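Side-chain contacts in putative uncharacterized protein (Thermococcus onnurineus, PDB 3UEB), which is of unknown function; it belongs to the UPF0440 (DUF3194) family, has an alpha and beta fold and pairs with a second copy of itself: residues L29-I34 against I50-R55; I35-D40 against I84-E89; E21-I26 against T61-I66. One frame throughout, in Å; residues are numbered along the deposited sequence.

Contact 1 of 3, residues L29-I34 against I50-R55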
ATOM      1  N   LEU A  29       6.915  -1.535   4.694  1.00 21.02           N
ATOM      2  CA  LEU A  29       7.408  -2.864   5.051  1.00 21.65           C
ATOM      3  C   LEU A  29       6.252  -3.746   5.532  1.00 21.81           C
ATOM      4  O   LEU A  29       6.128  -4.913   5.141  1.00 22.72           O
ATOM      5  CB  LEU A  29       8.471  -2.754   6.149  1.00 19.73           C
ATOM      6  CG  LEU A  29       9.112  -4.060   6.636  1.00 24.18           C
ATOM      7  CD1 LEU A  29       9.723  -4.818   5.451  1.00 23.93           C
ATOM      8  CD2 LEU A  29      10.187  -3.752   7.680  1.00 22.39           C
ATOM      9  N   ALA A  30       5.399  -3.167   6.367  1.00 21.43           N
ATOM     10  CA  ALA A  30       4.250  -3.868   6.926  1.00 22.54           C
ATOM     11  C   ALA A  30       3.278  -4.315   5.844  1.00 22.88           C
ATOM     12  O   ALA A  30       2.985  -5.502   5.713  1.00 21.20           O
ATOM     13  CB  ALA A  30       3.533  -2.962   7.921  1.00 20.93           C
ATOM     14  N   GLN A  31       2.788  -3.348   5.070  1.00 24.16           N
ATOM     15  CA  GLN A  31       1.833  -3.608   4.002  1.00 24.58           C
ATOM     16  C   GLN A  31       2.317  -4.644   2.998  1.00 25.44           C
ATOM     17  O   GLN A  31       1.581  -5.562   2.630  1.00 24.46           O
ATOM     18  CB  GLN A  31       1.515  -2.317   3.252  1.00 26.23           C
ATOM     19  CG  GLN A  31       0.564  -2.525   2.077  1.00 25.22           C
ATOM     20  CD  GLN A  31       0.817  -1.552   0.948  1.00 24.38           C
ATOM     21  OE1 GLN A  31       1.964  -1.273   0.610  1.00 23.76           O
ATOM     22  NE2 GLN A  31      -0.254  -1.049   0.342  1.00 21.83           N
ATOM     23  N   GLU A  32       3.558  -4.491   2.555  1.00 25.36           N
ATOM     24  CA  GLU A  32       4.134  -5.395   1.575  1.00 26.40           C
ATOM     25  C   GLU A  32       4.454  -6.772   2.149  1.00 26.83           C
ATOM     26  O   GLU A  32       4.444  -7.767   1.429  1.00 26.27           O
ATOM     27  CB  GLU A  32       5.362  -4.728   0.942  1.00 28.11           C
ATOM     28  CG  GLU A  32       4.982  -3.371   0.336  1.00 29.63           C
ATOM     29  CD  GLU A  32       6.148  -2.604  -0.255  1.00 33.00           C
ATOM     30  OE1 GLU A  32       7.310  -3.003  -0.016  1.00 29.17           O
ATOM     31  OE2 GLU A  32       5.888  -1.591  -0.953  1.00 34.51           O
ATOM     32  N   THR A  33       4.733  -6.839   3.446  1.00 27.20           N
ATOM     33  CA  THR A  33       4.986  -8.135   4.064  1.00 24.94           C
ATOM     34  C   THR A  33       3.660  -8.900   3.973  1.00 24.04           C
ATOM     35  O   THR A  33       3.633 -10.091   3.686  1.00 24.08           O
ATOM     36  CB  THR A  33       5.388  -7.991   5.556  1.00 24.61           C
ATOM     37  OG1 THR A  33       6.679  -7.364   5.645  1.00 25.14           O
ATOM     38  CG2 THR A  33       5.436  -9.358   6.240  1.00 22.24           C
ATOM     39  N   ILE A  34       2.562  -8.194   4.209  1.00 23.29           N
ATOM     40  CA  ILE A  34       1.239  -8.802   4.160  1.00 23.14           C
ATOM     41  C   ILE A  34       0.864  -9.231   2.739  1.00 24.56           C
ATOM     42  O   ILE A  34       0.297 -10.308   2.546  1.00 26.47           O
ATOM     43  CB  ILE A  34       0.177  -7.832   4.719  1.00 21.53           C
ATOM     44  CG1 ILE A  34       0.443  -7.600   6.212  1.00 19.65           C
ATOM     45  CG2 ILE A  34      -1.224  -8.397   4.500  1.00 22.32           C
ATOM     46  CD1 ILE A  34      -0.466  -6.577   6.871  1.00 12.41           C
ATOM     47  N   ILE A  50      -7.620  -8.601  -3.348  1.00 19.00           N
ATOM     48  CA  ILE A  50      -6.844  -8.278  -2.173  1.00 19.59           C
ATOM     49  C   ILE A  50      -6.629  -6.769  -2.114  1.00 21.10           C
ATOM     50  O   ILE A  50      -6.352  -6.122  -3.131  1.00 20.18           O
ATOM     51  CB  ILE A  50      -5.481  -9.018  -2.160  1.00 17.64           C
ATOM     52  CG1 ILE A  50      -4.698  -8.616  -0.910  1.00 17.49           C
ATOM     53  CG2 ILE A  50      -4.690  -8.727  -3.431  1.00 15.81           C
ATOM     54  CD1 ILE A  50      -3.303  -9.238  -0.827  1.00 16.61           C
ATOM     55  N   GLU A  51      -6.787  -6.209  -0.919  1.00 20.44           N
ATOM     56  CA  GLU A  51      -6.601  -4.779  -0.722  1.00 22.87           C
ATOM     57  C   GLU A  51      -5.897  -4.537   0.599  1.00 22.89           C
ATOM     58  O   GLU A  51      -6.385  -4.934   1.659  1.00 24.07           O
ATOM     59  CB  GLU A  51      -7.950  -4.059  -0.721  1.00 21.95           C
ATOM     60  CG  GLU A  51      -8.812  -4.418  -1.904  1.00 26.25           C
ATOM     61  CD  GLU A  51     -10.144  -3.714  -1.886  1.00 30.03           C
ATOM     62  OE1 GLU A  51     -11.010  -4.086  -2.705  1.00 31.14           O
ATOM     63  OE2 GLU A  51     -10.322  -2.790  -1.056  1.00 31.77           O
ATOM     64  N   VAL A  52      -4.744  -3.888   0.527  1.00 21.24           N
ATOM     65  CA  VAL A  52      -3.975  -3.587   1.710  1.00 20.20           C
ATOM     66  C   VAL A  52      -3.694  -2.089   1.745  1.00 21.28           C
ATOM     67  O   VAL A  52      -3.079  -1.521   0.836  1.00 19.12           O
ATOM     68  CB  VAL A  52      -2.671  -4.384   1.728  1.00 20.97           C
ATOM     69  CG1 VAL A  52      -1.991  -4.217   3.076  1.00 21.09           C
ATOM     70  CG2 VAL A  52      -2.973  -5.867   1.463  1.00 22.14           C
ATOM     71  N   THR A  53      -4.166  -1.460   2.810  1.00 20.77           N
ATOM     72  CA  THR A  53      -4.035  -0.030   2.998  1.00 21.84           C
ATOM     73  C   THR A  53      -3.058   0.345   4.095  1.00 22.57           C
ATOM     74  O   THR A  53      -3.015  -0.304   5.133  1.00 22.99           O
ATOM     75  CB  THR A  53      -5.393   0.576   3.395  1.00 22.14           C
ATOM     76  OG1 THR A  53      -6.383   0.205   2.431  1.00 21.76           O
ATOM     77  CG2 THR A  53      -5.301   2.097   3.478  1.00 24.19           C
ATOM     78  N   MET A  54      -2.270   1.387   3.857  1.00 23.28           N
ATOM     79  CA  MET A  54      -1.374   1.891   4.889  1.00 23.60           C
ATOM     80  C   MET A  54      -1.789   3.347   5.072  1.00 24.73           C
ATOM     81  O   MET A  54      -1.988   4.078   4.093  1.00 22.37           O
ATOM     82  CB  MET A  54       0.108   1.798   4.491  1.00 23.32           C
ATOM     83  CG  MET A  54       0.638   2.916   3.596  1.00 24.98           C
ATOM     84  SD  MET A  54       2.431   2.839   3.441  1.00 19.84           S
ATOM     85  CE  MET A  54       2.550   1.526   2.267  1.00 26.26           C
ATOM     86  N   ARG A  55      -1.956   3.750   6.325  1.00 25.35           N
ATOM     87  CA  ARG A  55      -2.342   5.113   6.645  1.00 28.19           C
ATOM     88  C   ARG A  55      -1.332   5.701   7.628  1.00 28.40           C
ATOM     89  O   ARG A  55      -1.150   5.175   8.724  1.00 27.60           O
ATOM     90  CB  ARG A  55      -3.740   5.138   7.272  1.00 30.47           C
ATOM     91  CG  ARG A  55      -4.180   6.526   7.734  1.00 35.22           C
ATOM     92  CD  ARG A  55      -5.458   6.483   8.569  1.00 39.60           C
ATOM     93  NE  ARG A  55      -5.878   7.818   8.991  1.00 42.52           N
ATOM     94  CZ  ARG A  55      -6.847   8.061   9.874  1.00 44.61           C
ATOM     95  NH1 ARG A  55      -7.161   9.313  10.191  1.00 44.49           N
ATOM     96  NH2 ARG A  55      -7.498   7.054  10.447  1.00 43.90           N
TER

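Contact 2 of 3, residues I35-D40 against I84-E89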
ATOM      1  N   ILE A  35       1.188  -8.399   1.750  1.00 24.66           N
ATOM      2  CA  ILE A  35       0.888  -8.719   0.352  1.00 24.81           C
ATOM      3  C   ILE A  35       1.702  -9.943  -0.068  1.00 25.04           C
ATOM      4  O   ILE A  35       1.180 -10.883  -0.675  1.00 23.71           O
ATOM      5  CB  ILE A  35       1.247  -7.543  -0.595  1.00 25.25           C
ATOM      6  CG1 ILE A  35       0.410  -6.318  -0.246  1.00 26.41           C
ATOM      7  CG2 ILE A  35       1.007  -7.938  -2.052  1.00 24.57           C
ATOM      8  CD1 ILE A  35       0.884  -5.046  -0.937  1.00 29.26           C
ATOM      9  N   ASP A  36       2.990  -9.920   0.249  1.00 24.74           N
ATOM     10  CA  ASP A  36       3.859 -11.035  -0.088  1.00 25.25           C
ATOM     11  C   ASP A  36       3.311 -12.320   0.513  1.00 23.74           C
ATOM     12  O   ASP A  36       3.212 -13.339  -0.167  1.00 24.71           O
ATOM     13  CB  ASP A  36       5.280 -10.797   0.442  1.00 27.25           C
ATOM     14  CG  ASP A  36       6.028  -9.740  -0.348  1.00 29.58           C
ATOM     15  OD1 ASP A  36       5.507  -9.313  -1.402  1.00 29.27           O
ATOM     16  OD2 ASP A  36       7.135  -9.345   0.081  1.00 29.60           O
ATOM     17  N   TYR A  37       2.945 -12.264   1.789  1.00 21.49           N
ATOM     18  CA  TYR A  37       2.435 -13.443   2.466  1.00 20.39           C
ATOM     19  C   TYR A  37       1.221 -14.039   1.770  1.00 19.16           C
ATOM     20  O   TYR A  37       1.142 -15.243   1.590  1.00 19.68           O
ATOM     21  CB  TYR A  37       2.062 -13.129   3.908  1.00 20.68           C
ATOM     22  CG  TYR A  37       2.058 -14.357   4.776  1.00 21.31           C
ATOM     23  CD1 TYR A  37       3.220 -14.773   5.424  1.00 23.58           C
ATOM     24  CD2 TYR A  37       0.905 -15.122   4.930  1.00 22.27           C
ATOM     25  CE1 TYR A  37       3.234 -15.921   6.211  1.00 25.93           C
ATOM     26  CE2 TYR A  37       0.909 -16.275   5.710  1.00 23.16           C
ATOM     27  CZ  TYR A  37       2.077 -16.666   6.346  1.00 26.06           C
ATOM     28  OH  TYR A  37       2.100 -17.805   7.116  1.00 31.05           O
ATOM     29  N   VAL A  38       0.271 -13.195   1.388  1.00 19.21           N
ATOM     30  CA  VAL A  38      -0.924 -13.688   0.721  1.00 20.12           C
ATOM     31  C   VAL A  38      -0.606 -14.394  -0.596  1.00 21.05           C
ATOM     32  O   VAL A  38      -1.106 -15.489  -0.844  1.00 19.81           O
ATOM     33  CB  VAL A  38      -1.925 -12.557   0.461  1.00 18.78           C
ATOM     34  CG1 VAL A  38      -3.055 -13.055  -0.410  1.00 18.32           C
ATOM     35  CG2 VAL A  38      -2.482 -12.052   1.789  1.00 20.02           C
ATOM     36  N   PHE A  39       0.237 -13.783  -1.426  1.00 20.56           N
ATOM     37  CA  PHE A  39       0.583 -14.383  -2.713  1.00 22.61           C
ATOM     38  C   PHE A  39       1.558 -15.550  -2.633  1.00 24.36           C
ATOM     39  O   PHE A  39       1.713 -16.297  -3.600  1.00 25.92           O
ATOM     40  CB  PHE A  39       1.135 -13.323  -3.675  1.00 21.32           C
ATOM     41  CG  PHE A  39       0.074 -12.454  -4.285  1.00 23.05           C
ATOM     42  CD1 PHE A  39      -0.138 -11.160  -3.826  1.00 20.12           C
ATOM     43  CD2 PHE A  39      -0.737 -12.945  -5.312  1.00 22.84           C
ATOM     44  CE1 PHE A  39      -1.144 -10.358  -4.379  1.00 23.29           C
ATOM     45  CE2 PHE A  39      -1.747 -12.154  -5.872  1.00 23.01           C
ATOM     46  CZ  PHE A  39      -1.951 -10.855  -5.404  1.00 19.58           C
ATOM     47  N   ASP A  40       2.231 -15.709  -1.501  1.00 24.67           N
ATOM     48  CA  ASP A  40       3.157 -16.823  -1.358  1.00 24.68           C
ATOM     49  C   ASP A  40       2.420 -18.040  -0.822  1.00 24.10           C
ATOM     50  O   ASP A  40       2.946 -19.152  -0.850  1.00 27.24           O
ATOM     51  CB  ASP A  40       4.308 -16.481  -0.404  1.00 28.05           C
ATOM     52  CG  ASP A  40       5.309 -15.512  -1.009  1.00 27.89           C
ATOM     53  OD1 ASP A  40       5.544 -15.568  -2.238  1.00 28.47           O
ATOM     54  OD2 ASP A  40       5.875 -14.702  -0.247  1.00 29.33           O
ATOM     55  N   ILE A  84      -5.170 -14.283   6.989  1.00 17.59           N
ATOM     56  CA  ILE A  84      -4.936 -12.880   7.305  1.00 20.27           C
ATOM     57  C   ILE A  84      -4.183 -12.790   8.631  1.00 20.57           C
ATOM     58  O   ILE A  84      -3.226 -12.023   8.746  1.00 20.25           O
ATOM     59  CB  ILE A  84      -6.264 -12.074   7.408  1.00 19.09           C
ATOM     60  CG1 ILE A  84      -6.921 -11.969   6.033  1.00 16.42           C
ATOM     61  CG2 ILE A  84      -5.986 -10.669   7.933  1.00 19.44           C
ATOM     62  CD1 ILE A  84      -8.193 -11.126   6.040  1.00 17.39           C
ATOM     63  N   ASP A  85      -4.599 -13.581   9.620  1.00 22.24           N
ATOM     64  CA  ASP A  85      -3.934 -13.578  10.928  1.00 24.76           C
ATOM     65  C   ASP A  85      -2.457 -13.891  10.804  1.00 23.26           C
ATOM     66  O   ASP A  85      -1.623 -13.211  11.395  1.00 20.57           O
ATOM     67  CB  ASP A  85      -4.568 -14.594  11.879  1.00 29.40           C
ATOM     68  CG  ASP A  85      -5.949 -14.181  12.331  1.00 35.61           C
ATOM     69  OD1 ASP A  85      -6.140 -12.985  12.648  1.00 38.76           O
ATOM     70  OD2 ASP A  85      -6.841 -15.056  12.379  1.00 38.15           O
ATOM     71  N   GLU A  86      -2.138 -14.935  10.045  1.00 23.00           N
ATOM     72  CA  GLU A  86      -0.752 -15.326   9.831  1.00 22.55           C
ATOM     73  C   GLU A  86       0.038 -14.232   9.114  1.00 22.67           C
ATOM     74  O   GLU A  86       1.181 -13.944   9.472  1.00 21.58           O
ATOM     75  CB  GLU A  86      -0.700 -16.619   9.019  1.00 26.47           C
ATOM     76  CG  GLU A  86      -0.742 -17.872   9.865  1.00 31.07           C
ATOM     77  CD  GLU A  86      -1.128 -19.098   9.066  1.00 35.67           C
ATOM     78  OE1 GLU A  86      -0.583 -19.294   7.956  1.00 38.12           O
ATOM     79  OE2 GLU A  86      -1.978 -19.869   9.555  1.00 35.59           O
ATOM     80  N   ALA A  87      -0.573 -13.626   8.096  1.00 21.45           N
ATOM     81  CA  ALA A  87       0.087 -12.562   7.347  1.00 22.55           C
ATOM     82  C   ALA A  87       0.443 -11.406   8.271  1.00 21.81           C
ATOM     83  O   ALA A  87       1.548 -10.870   8.204  1.00 22.77           O
ATOM     84  CB  ALA A  87      -0.817 -12.062   6.225  1.00 22.12           C
ATOM     85  N   VAL A  88      -0.507 -11.032   9.126  1.00 21.55           N
ATOM     86  CA  VAL A  88      -0.331  -9.936  10.076  1.00 22.30           C
ATOM     87  C   VAL A  88       0.754 -10.241  11.113  1.00 23.87           C
ATOM     88  O   VAL A  88       1.625  -9.409  11.367  1.00 24.17           O
ATOM     89  CB  VAL A  88      -1.676  -9.615  10.790  1.00 22.94           C
ATOM     90  CG1 VAL A  88      -1.473  -8.602  11.938  1.00 21.32           C
ATOM     91  CG2 VAL A  88      -2.660  -9.061   9.776  1.00 21.73           C
ATOM     92  N   GLU A  89       0.705 -11.425  11.715  1.00 25.51           N
ATOM     93  CA  GLU A  89       1.718 -11.795  12.702  1.00 26.50           C
ATOM     94  C   GLU A  89       3.105 -11.746  12.052  1.00 25.28           C
ATOM     95  O   GLU A  89       4.063 -11.268  12.656  1.00 24.58           O
ATOM     96  CB  GLU A  89       1.434 -13.193  13.266  1.00 28.02           C
ATOM     97  CG  GLU A  89       0.225 -13.242  14.207  1.00 33.58           C
ATOM     98  CD  GLU A  89       0.425 -12.421  15.481  1.00 36.01           C
ATOM     99  OE1 GLU A  89      -0.489 -11.643  15.842  1.00 36.97           O
ATOM    100  OE2 GLU A  89       1.491 -12.558  16.124  1.00 35.65           O
TER

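Contact 3 of 3, residues E21-I26 against T61-I66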
ATOM      1  N   GLU A  21       9.584   9.944   8.526  1.00 33.96           N
ATOM      2  CA  GLU A  21      10.114   9.289   7.335  1.00 34.18           C
ATOM      3  C   GLU A  21      10.221   7.775   7.546  1.00 33.82           C
ATOM      4  O   GLU A  21       9.793   6.983   6.700  1.00 32.39           O
ATOM      5  CB  GLU A  21      11.487   9.861   6.984  1.00 35.25           C
ATOM      6  CG  GLU A  21      12.268   9.013   6.000  1.00 39.04           C
ATOM      7  CD  GLU A  21      13.561   9.671   5.564  1.00 42.27           C
ATOM      8  OE1 GLU A  21      14.357  10.072   6.439  1.00 45.19           O
ATOM      9  OE2 GLU A  21      13.785   9.783   4.342  1.00 43.11           O
ATOM     10  N   GLN A  22      10.800   7.373   8.676  1.00 32.53           N
ATOM     11  CA  GLN A  22      10.948   5.956   8.980  1.00 30.87           C
ATOM     12  C   GLN A  22       9.568   5.324   9.144  1.00 29.10           C
ATOM     13  O   GLN A  22       9.408   4.115   9.016  1.00 29.10           O
ATOM     14  CB  GLN A  22      11.776   5.771  10.253  1.00 31.50           C
ATOM     15  CG  GLN A  22      13.164   6.390  10.167  1.00 32.92           C
ATOM     16  CD  GLN A  22      13.911   6.323  11.480  1.00 32.00           C
ATOM     17  OE1 GLN A  22      13.337   6.563  12.540  1.00 32.77           O
ATOM     18  NE2 GLN A  22      15.196   6.008  11.417  1.00 32.81           N
ATOM     19  N   LEU A  23       8.573   6.156   9.420  1.00 27.16           N
ATOM     20  CA  LEU A  23       7.206   5.688   9.583  1.00 27.80           C
ATOM     21  C   LEU A  23       6.691   5.198   8.227  1.00 28.11           C
ATOM     22  O   LEU A  23       6.007   4.174   8.142  1.00 26.91           O
ATOM     23  CB  LEU A  23       6.335   6.832  10.103  1.00 28.41           C
ATOM     24  CG  LEU A  23       5.178   6.497  11.040  1.00 29.42           C
ATOM     25  CD1 LEU A  23       5.694   5.703  12.248  1.00 31.16           C
ATOM     26  CD2 LEU A  23       4.535   7.792  11.500  1.00 27.03           C
ATOM     27  N   ILE A  24       7.018   5.942   7.174  1.00 28.83           N
ATOM     28  CA  ILE A  24       6.616   5.585   5.812  1.00 30.09           C
ATOM     29  C   ILE A  24       7.276   4.258   5.445  1.00 30.39           C
ATOM     30  O   ILE A  24       6.627   3.346   4.930  1.00 30.01           O
ATOM     31  CB  ILE A  24       7.058   6.680   4.783  1.00 31.39           C
ATOM     32  CG1 ILE A  24       6.025   7.807   4.732  1.00 33.04           C
ATOM     33  CG2 ILE A  24       7.239   6.078   3.393  1.00 29.91           C
ATOM     34  CD1 ILE A  24       5.919   8.605   6.006  1.00 37.45           C
ATOM     35  N   GLU A  25       8.571   4.164   5.719  1.00 29.75           N
ATOM     36  CA  GLU A  25       9.338   2.959   5.432  1.00 30.71           C
ATOM     37  C   GLU A  25       8.722   1.734   6.123  1.00 29.30           C
ATOM     38  O   GLU A  25       8.584   0.670   5.518  1.00 26.99           O
ATOM     39  CB  GLU A  25      10.776   3.143   5.915  1.00 32.58           C
ATOM     40  CG  GLU A  25      11.733   2.053   5.486  1.00 35.05           C
ATOM     41  CD  GLU A  25      13.033   2.102   6.269  1.00 38.65           C
ATOM     42  OE1 GLU A  25      13.551   3.217   6.505  1.00 40.07           O
ATOM     43  OE2 GLU A  25      13.539   1.027   6.649  1.00 40.17           O
ATOM     44  N   ILE A  26       8.364   1.889   7.394  1.00 25.92           N
ATOM     45  CA  ILE A  26       7.776   0.790   8.146  1.00 24.56           C
ATOM     46  C   ILE A  26       6.374   0.477   7.637  1.00 24.09           C
ATOM     47  O   ILE A  26       5.987  -0.686   7.542  1.00 25.26           O
ATOM     48  CB  ILE A  26       7.713   1.113   9.657  1.00 25.19           C
ATOM     49  CG1 ILE A  26       9.134   1.201  10.221  1.00 24.35           C
ATOM     50  CG2 ILE A  26       6.906   0.039  10.394  1.00 23.76           C
ATOM     51  CD1 ILE A  26       9.926  -0.089  10.091  1.00 23.41           C
ATOM     52  N   THR A  61      -3.512   9.783  14.934  1.00 29.28           N
ATOM     53  CA  THR A  61      -3.608   8.346  15.210  1.00 27.22           C
ATOM     54  C   THR A  61      -2.381   7.887  15.998  1.00 26.02           C
ATOM     55  O   THR A  61      -1.532   8.701  16.366  1.00 25.65           O
ATOM     56  CB  THR A  61      -3.679   7.496  13.893  1.00 27.02           C
ATOM     57  OG1 THR A  61      -2.387   7.437  13.276  1.00 24.26           O
ATOM     58  CG2 THR A  61      -4.656   8.102  12.912  1.00 26.96           C
ATOM     59  N   LEU A  62      -2.290   6.587  16.255  1.00 23.58           N
ATOM     60  CA  LEU A  62      -1.142   6.050  16.967  1.00 24.97           C
ATOM     61  C   LEU A  62       0.110   6.298  16.126  1.00 25.18           C
ATOM     62  O   LEU A  62       1.211   6.398  16.660  1.00 24.15           O
ATOM     63  CB  LEU A  62      -1.321   4.548  17.212  1.00 26.10           C
ATOM     64  CG  LEU A  62      -1.796   4.143  18.613  1.00 29.18           C
ATOM     65  CD1 LEU A  62      -3.137   4.788  18.922  1.00 28.14           C
ATOM     66  CD2 LEU A  62      -1.897   2.626  18.692  1.00 30.55           C
ATOM     67  N   ASP A  63      -0.085   6.397  14.811  1.00 24.16           N
ATOM     68  CA  ASP A  63       0.984   6.649  13.841  1.00 24.49           C
ATOM     69  C   ASP A  63       0.694   5.941  12.534  1.00 24.99           C
ATOM     70  O   ASP A  63       0.556   6.574  11.484  1.00 26.65           O
ATOM     71  CB  ASP A  63       2.347   6.157  14.344  1.00 23.32           C
ATOM     72  CG  ASP A  63       3.102   7.217  15.122  1.00 23.87           C
ATOM     73  OD1 ASP A  63       4.126   6.865  15.748  1.00 20.75           O
ATOM     74  OD2 ASP A  63       2.677   8.394  15.097  1.00 22.37           O
ATOM     75  N   LEU A  64       0.615   4.618  12.610  1.00 22.31           N
ATOM     76  CA  LEU A  64       0.375   3.809  11.439  1.00 20.86           C
ATOM     77  C   LEU A  64      -0.847   2.929  11.596  1.00 21.34           C
ATOM     78  O   LEU A  64      -1.098   2.364  12.663  1.00 20.40           O
ATOM     79  CB  LEU A  64       1.607   2.941  11.154  1.00 19.70           C
ATOM     80  CG  LEU A  64       1.526   1.913  10.020  1.00 19.36           C
ATOM     81  CD1 LEU A  64       1.335   2.611   8.663  1.00 18.53           C
ATOM     82  CD2 LEU A  64       2.806   1.097  10.018  1.00 17.62           C
ATOM     83  N   GLU A  65      -1.618   2.834  10.524  1.00 21.54           N
ATOM     84  CA  GLU A  65      -2.798   1.999  10.517  1.00 23.06           C
ATOM     85  C   GLU A  65      -2.717   1.163   9.257  1.00 22.37           C
ATOM     86  O   GLU A  65      -2.393   1.666   8.182  1.00 21.46           O
ATOM     87  CB  GLU A  65      -4.076   2.842  10.543  1.00 25.20           C
ATOM     88  CG  GLU A  65      -4.210   3.686  11.813  1.00 30.83           C
ATOM     89  CD  GLU A  65      -5.637   4.141  12.094  1.00 35.43           C
ATOM     90  OE1 GLU A  65      -5.862   4.783  13.145  1.00 36.07           O
ATOM     91  OE2 GLU A  65      -6.535   3.855  11.270  1.00 39.86           O
ATOM     92  N   ILE A  66      -2.971  -0.130   9.402  1.00 22.20           N
ATOM     93  CA  ILE A  66      -2.919  -1.036   8.265  1.00 22.16           C
ATOM     94  C   ILE A  66      -4.255  -1.735   8.160  1.00 22.93           C
ATOM     95  O   ILE A  66      -4.759  -2.278   9.139  1.00 22.07           O
ATOM     96  CB  ILE A  66      -1.831  -2.102   8.441  1.00 21.70           C
ATOM     97  CG1 ILE A  66      -0.448  -1.452   8.440  1.00 20.88           C
ATOM     98  CG2 ILE A  66      -1.956  -3.147   7.349  1.00 23.38           C
ATOM     99  CD1 ILE A  66      -0.085  -0.765   7.137  1.00 22.60           C
TER

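Contact 1 of 3, residues L29-I34 against I50-R55
Gln31 reaches from helix 29-34 onto strand 50-55 and engages Val52 twice, with its aliphatic stem and with its amide. The two side chains slant past one another, and Gln31 CG comes to 3.2 Å from Val52 CG1, a tight approach for two carbons. CG stands anti to the backbone N (chi1 177°), which directs the stem at the valine; a bend at the next bond leaves the amide beside the Val52 carbonyl. There Gln31 NE2 donates to Val52 O at 2.9 Å, with a nearly straight N-H...O angle of 165°. The acceptor lies in the plane of the glutamine amide, whereas the donor sits above the carbonyl plane rather than on a lone pair. Met54 meets Gln31 at about a right angle, its chain bent at chi3, and its methyl CE lies 3.3 Å from Gln31 OE1. On the other branch of the valine, Val52 CG2 has Ile34 CG2 at 4.3 Å. The segments run antiparallel, with axes 8.4 Å apart at closest approach. Gln31 OE1 also accepts a hydrogen bond from Gln31 of the second subunit, whose strand continues the sheet antiparallel to 50-55. The buried amide is thus satisfied at both ends, its nitrogen tied to the strand and its oxygen to the partner subunit, so that one polar group links helix, strand and partner subunit.

Contact 2 of 3, residues I35-D40 against I84-E89
Tyr37 lays one ring face against the backbone of Ala87, and at this point helix 20-41 meets helix 80-104. The chief interaction is a CH-pi contact: Ala87 CA stands 4.0 Å from the centroid of the Tyr37 ring, 27° off its normal. Nearer the rim of that same face come Glu86 C and Ala87 N, so the ring rests on the main chain between these two residues. Apolar contact adds to this. Ala87 CB touches Tyr37 CD2 at 3.7 Å and Tyr37 CB at 3.8 Å, while Glu86 CB approaches Tyr37 CE2 at 3.7 Å. With CG anti to the backbone N (chi1 -157°), the ring is swung out to the neighbouring helix and its hydroxyl extends past Ala87 to Glu86. The polar component lies at that far end: Tyr37 OH donates to Glu86 OE1 over 3.2 Å, using the lone pair of OE1 that points away from the other oxygen, with the carboxylate plane turned 84° from the ring. His41 stacks on Tyr37 from within its own helix, and Leu83 and Arg90 also touch the tyrosine. The helices come close here, Tyr37 CA lying 5.5 Å from Ala87 CA, which the small alanine probably allows. The chemistry is accordingly graded, from a largely apolar seat for the ring to a rather long hydrogen bond with a partly exposed carboxylate.

Contact 3 of 3, residues E21-I26 against T61-I66
The beta hairpin of strands 49-56 and 63-71 ends its connecting loop in an ST turn, and Leu23 of helix 20-41 packs against Asp63, two residues on from the threonine of that turn. In the turn Thr61 OG1 accepts from Asp63 N at 3.0 Å, with an N-H...O angle of 137°; the same hydroxyl is also hydrogen-bonded to Asn57 O. Asp63 has an unusual backbone conformation, with phi at 147°, and its CB is directed toward the helix. Leu23 crosses it at about a right angle and touches it with both methyl groups. CD2 of Leu23 lies 3.9 Å from Asp63 CG, and CD1 lies 4.0 Å from Asp63 CB, so both prongs of the fork press on the base of the carboxylate from one side. The chi1 of Leu23, -147°, is displaced from a staggered position as the fork reaches the aspartate. One turn further along the helix, Ile26 CG2 meets Leu64 CD2 at 4.3 Å, a looser apolar touch. Ile56 lies against both Leu23 and Leu64, while Val95 and Leu99 of helix 80-104 pack on Ile26. The polar end of Asp63 has its partners elsewhere: OD2 forms a salt bridge with Arg58 NE and OD1 takes a hydrogen bond from Leu15 N. With an alanine in place of Leu23 both methyl groups are gone, and a gap would probably open against Asp63 CB and CG, leaving the carboxylate less shielded on that side. The buried charge is probably tolerable because its oxygens are paired by Arg58 and the Leu15 amide, while the leucine supplies an apolar cover over its carbon atoms.

Overall arrangement
All three contacts are buried and share helix 20-41, which presents successive parts of its length to different partners. Contact 1 lies nearest the chain centre and contact 3 farthest, toward the hairpin loop. Contacts 1 and 3 join the helix to neighbouring strands of one antiparallel sheet and meet through Met54 and Ile66. Contact 2 instead joins the two helices; it adjoins contact 1, where Ile35 packs on Val52, but its centre is about 19 Å from that of contact 3. The chemistry shifts accordingly: an amide shared with the second subunit in contact 1, aromatic packing with a hydroxyl bond in contact 2, and methyl groups over a paired carboxylate in contact 3.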